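Local coordinates for L-lysine 6-monooxygenase involved in desferrioxamine biosynthesis (Erwinia amylovora CFBP1430, PDB 5O8P), which probably uses FAD and NADPH to N-hydroxylate cadaverine, a monooxygenase step in the biosynthesis of the siderophore desferrioxamine, at residues B[223-228]-B[298-303]. Sequence-based numbering, arbitrary orientation.
Sequences NWITRA and NLFTHS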
ATOM      1  N   ASN B 223     -28.981   0.645  -8.276  1.00 37.34           N
ATOM      2  CA  ASN B 223     -29.280  -0.093  -7.058  1.00 36.47           C
ATOM      3  C   ASN B 223     -28.462  -1.368  -6.969  1.00 36.40           C
ATOM      4  O   ASN B 223     -27.955  -1.859  -7.976  1.00 39.11           O
ATOM      5  CB  ASN B 223     -30.768  -0.394  -7.008  1.00 36.67           C
ATOM      6  CG  ASN B 223     -31.607   0.866  -7.102  1.00 36.08           C
ATOM      7  OD1 ASN B 223     -31.254   1.894  -6.531  1.00 38.20           O
ATOM      8  ND2 ASN B 223     -32.697   0.799  -7.830  1.00 30.54           N
ATOM      9  N   TRP B 224     -28.296  -1.861  -5.745  1.00 34.55           N
ATOM     10  CA  TRP B 224     -27.598  -3.112  -5.481  1.00 32.45           C
ATOM     11  C   TRP B 224     -28.312  -3.806  -4.344  1.00 33.02           C
ATOM     12  O   TRP B 224     -28.370  -3.284  -3.239  1.00 32.19           O
ATOM     13  CB  TRP B 224     -26.154  -2.840  -5.086  1.00 32.01           C
ATOM     14  CG  TRP B 224     -25.222  -4.028  -5.111  1.00 32.36           C
ATOM     15  CD1 TRP B 224     -25.546  -5.343  -5.305  1.00 32.16           C
ATOM     16  CD2 TRP B 224     -23.815  -3.996  -4.878  1.00 31.52           C
ATOM     17  NE1 TRP B 224     -24.424  -6.116  -5.265  1.00 31.52           N
ATOM     18  CE2 TRP B 224     -23.344  -5.321  -4.992  1.00 32.83           C
ATOM     19  CE3 TRP B 224     -22.904  -2.975  -4.590  1.00 31.48           C
ATOM     20  CZ2 TRP B 224     -21.996  -5.661  -4.827  1.00 35.00           C
ATOM     21  CZ3 TRP B 224     -21.561  -3.302  -4.417  1.00 34.32           C
ATOM     22  CH2 TRP B 224     -21.119  -4.642  -4.545  1.00 36.88           C
ATOM     23  N   ILE B 225     -28.868  -4.977  -4.615  1.00 35.90           N
ATOM     24  CA  ILE B 225     -29.585  -5.744  -3.604  1.00 37.45           C
ATOM     25  C   ILE B 225     -28.893  -7.079  -3.503  1.00 35.49           C
ATOM     26  O   ILE B 225     -28.548  -7.646  -4.513  1.00 35.97           O
ATOM     27  CB  ILE B 225     -31.054  -5.934  -4.001  1.00 39.77           C
ATOM     28  CG1 ILE B 225     -31.731  -4.560  -4.092  1.00 38.79           C
ATOM     29  CG2 ILE B 225     -31.767  -6.872  -3.019  1.00 40.49           C
ATOM     30  CD1 ILE B 225     -33.156  -4.598  -4.607  1.00 40.44           C
ATOM     31  N   THR B 226     -28.681  -7.568  -2.283  1.00 37.66           N
ATOM     32  CA  THR B 226     -28.038  -8.872  -2.070  1.00 40.31           C
ATOM     33  C   THR B 226     -28.701  -9.648  -0.940  1.00 41.41           C
ATOM     34  O   THR B 226     -29.221  -9.052   0.003  1.00 39.18           O
ATOM     35  CB  THR B 226     -26.517  -8.741  -1.799  1.00 40.80           C
ATOM     36  OG1 THR B 226     -25.995 -10.020  -1.443  1.00 39.95           O
ATOM     37  CG2 THR B 226     -26.224  -7.745  -0.661  1.00 40.66           C
ATOM     38  N   ARG B 227     -28.699 -10.977  -1.058  1.00 47.56           N
ATOM     39  CA  ARG B 227     -29.154 -11.853   0.028  1.00 52.08           C
ATOM     40  C   ARG B 227     -28.109 -11.920   1.147  1.00 51.44           C
ATOM     41  O   ARG B 227     -28.457 -12.150   2.310  1.00 51.93           O
ATOM     42  CB  ARG B 227     -29.461 -13.276  -0.474  1.00 55.24           C
ATOM     43  CG  ARG B 227     -30.157 -14.157   0.563  1.00 62.76           C
ATOM     44  CD  ARG B 227     -29.604 -15.587   0.602  1.00 72.86           C
ATOM     45  NE  ARG B 227     -29.978 -16.327  -0.599  1.00 78.34           N
ATOM     46  CZ  ARG B 227     -31.105 -17.033  -0.757  1.00 81.15           C
ATOM     47  NH1 ARG B 227     -32.015 -17.122   0.215  1.00 80.33           N
ATOM     48  NH2 ARG B 227     -31.328 -17.658  -1.911  1.00 81.84           N
ATOM     49  N   ALA B 228     -26.838 -11.718   0.789  1.00 45.12           N
ATOM     50  CA  ALA B 228     -25.733 -11.744   1.741  1.00 45.62           C
ATOM     51  C   ALA B 228     -25.961 -10.767   2.892  1.00 46.55           C
ATOM     52  O   ALA B 228     -26.540  -9.697   2.688  1.00 41.53           O
ATOM     53  CB  ALA B 228     -24.422 -11.412   1.036  1.00 45.86           C
ATOM     54  N   ASN B 298     -29.319   2.975  -4.124  1.00 36.23           N
ATOM     55  CA  ASN B 298     -29.846   2.236  -2.988  1.00 34.95           C
ATOM     56  C   ASN B 298     -29.072   0.940  -2.893  1.00 36.04           C
ATOM     57  O   ASN B 298     -28.720   0.357  -3.913  1.00 38.94           O
ATOM     58  CB  ASN B 298     -31.330   1.954  -3.177  1.00 33.42           C
ATOM     59  CG  ASN B 298     -32.128   3.217  -3.369  1.00 31.04           C
ATOM     60  OD1 ASN B 298     -32.372   3.967  -2.421  1.00 29.47           O
ATOM     61  ND2 ASN B 298     -32.498   3.488  -4.608  1.00 31.84           N
ATOM     62  N   LEU B 299     -28.777   0.520  -1.668  1.00 36.29           N
ATOM     63  CA  LEU B 299     -28.014  -0.684  -1.418  1.00 35.69           C
ATOM     64  C   LEU B 299     -28.694  -1.416  -0.282  1.00 36.12           C
ATOM     65  O   LEU B 299     -28.737  -0.899   0.824  1.00 36.11           O
ATOM     66  CB  LEU B 299     -26.571  -0.339  -1.052  1.00 36.01           C
ATOM     67  CG  LEU B 299     -25.694   0.213  -2.187  1.00 36.63           C
ATOM     68  CD1 LEU B 299     -25.938   1.684  -2.463  1.00 37.72           C
ATOM     69  CD2 LEU B 299     -24.220   0.006  -1.874  1.00 37.43           C
ATOM     70  N   PHE B 300     -29.247  -2.593  -0.561  1.00 38.56           N
ATOM     71  CA  PHE B 300     -29.874  -3.429   0.467  1.00 41.04           C
ATOM     72  C   PHE B 300     -29.093  -4.715   0.711  1.00 40.64           C
ATOM     73  O   PHE B 300     -28.387  -5.195  -0.168  1.00 42.00           O
ATOM     74  CB  PHE B 300     -31.296  -3.761   0.052  1.00 43.82           C
ATOM     75  CG  PHE B 300     -32.199  -2.569   0.010  1.00 43.46           C
ATOM     76  CD1 PHE B 300     -32.310  -1.804  -1.145  1.00 42.75           C
ATOM     77  CD2 PHE B 300     -32.931  -2.201   1.126  1.00 44.23           C
ATOM     78  CE1 PHE B 300     -33.145  -0.699  -1.198  1.00 42.54           C
ATOM     79  CE2 PHE B 300     -33.771  -1.096   1.085  1.00 47.95           C
ATOM     80  CZ  PHE B 300     -33.880  -0.348  -0.086  1.00 46.42           C
ATOM     81  N   THR B 301     -29.222  -5.260   1.916  1.00 39.97           N
ATOM     82  CA  THR B 301     -28.553  -6.507   2.304  1.00 40.53           C
ATOM     83  C   THR B 301     -29.581  -7.415   2.950  1.00 41.22           C
ATOM     84  O   THR B 301     -30.736  -7.028   3.088  1.00 42.15           O
ATOM     85  CB  THR B 301     -27.403  -6.235   3.291  1.00 40.33           C
ATOM     86  OG1 THR B 301     -27.836  -5.290   4.275  1.00 39.71           O
ATOM     87  CG2 THR B 301     -26.185  -5.684   2.562  1.00 39.97           C
ATOM     88  N   HIS B 302     -29.178  -8.633   3.308  1.00 44.35           N
ATOM     89  CA  HIS B 302     -30.074  -9.623   3.923  1.00 47.04           C
ATOM     90  C   HIS B 302     -31.343  -9.939   3.112  1.00 48.28           C
ATOM     91  O   HIS B 302     -32.267 -10.552   3.643  1.00 55.51           O
ATOM     92  CB  HIS B 302     -30.490  -9.168   5.337  1.00 49.01           C
ATOM     93  CG  HIS B 302     -29.374  -9.179   6.331  1.00 50.35           C
ATOM     94  ND1 HIS B 302     -28.911 -10.340   6.916  1.00 49.16           N
ATOM     95  CD2 HIS B 302     -28.647  -8.171   6.870  1.00 50.46           C
ATOM     96  CE1 HIS B 302     -27.940 -10.045   7.761  1.00 51.70           C
ATOM     97  NE2 HIS B 302     -27.758  -8.737   7.749  1.00 54.12           N
ATOM     98  N   SER B 303     -31.379  -9.568   1.832  1.00 47.26           N
ATOM     99  CA  SER B 303     -32.634  -9.516   1.077  1.00 45.40           C
ATOM    100  C   SER B 303     -32.755 -10.641   0.050  1.00 46.91           C
ATOM    101  O   SER B 303     -32.067 -10.636  -0.969  1.00 45.31           O
ATOM    102  CB  SER B 303     -32.764  -8.162   0.391  1.00 43.90           C
ATOM    103  OG  SER B 303     -33.109  -7.177   1.338  1.00 44.42           O
TER
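N298 ND2 gives a hydrogen bond to N223 OD1 at 2.8 Å across two neighbouring parallel strands of the five-stranded Rossmann-type sheet of the NADP(H)-binding domain of this flavoprotein. The two asparagine side chains lie side by side and point the same way. The acceptor lies close to the amide plane of N298, yet the donor stands above the carbonyl plane of N223; the two amide planes are 45° apart. The axes of strand segments 223-225 and 298-300 approach to 4.7 Å and run nearly parallel, and W224 is bonded from both its N and O: its N gives to N298 O at 2.9 Å, and its O takes F300 N. T226 N then bonds F300 O, the longest of these bonds at 3.2 Å.

N223, I225, N298 and F300 share one face, where I225 CG1 meets the F300 ring at CD1 (4.1 Å) and strand 327-333 packs on this side through R331. I225 CG2, anti to the backbone N (CG1 at chi1 -62°), touches S303 CB. W224 and L299 occupy the other face, against helix 202-213: the indole stacks on Y208, and its NE1 bonds G199 O in the probable dinucleotide-binding turn. L299 also packs on F424 of a second subunit.

Past the strands the two segments stay joined. T226 O accepts from S303 N at 2.9 Å, and A228 O from H302 N. R227, an NADP(+)-binding residue, touches S303 O through CB, while its guanidinium pairs with E304. T226 turns OG1 anti to its own N (chi1 173°), where it takes A228 N in an ST turn; its CG2 lies alongside T301 CG2, 3.8 Å away.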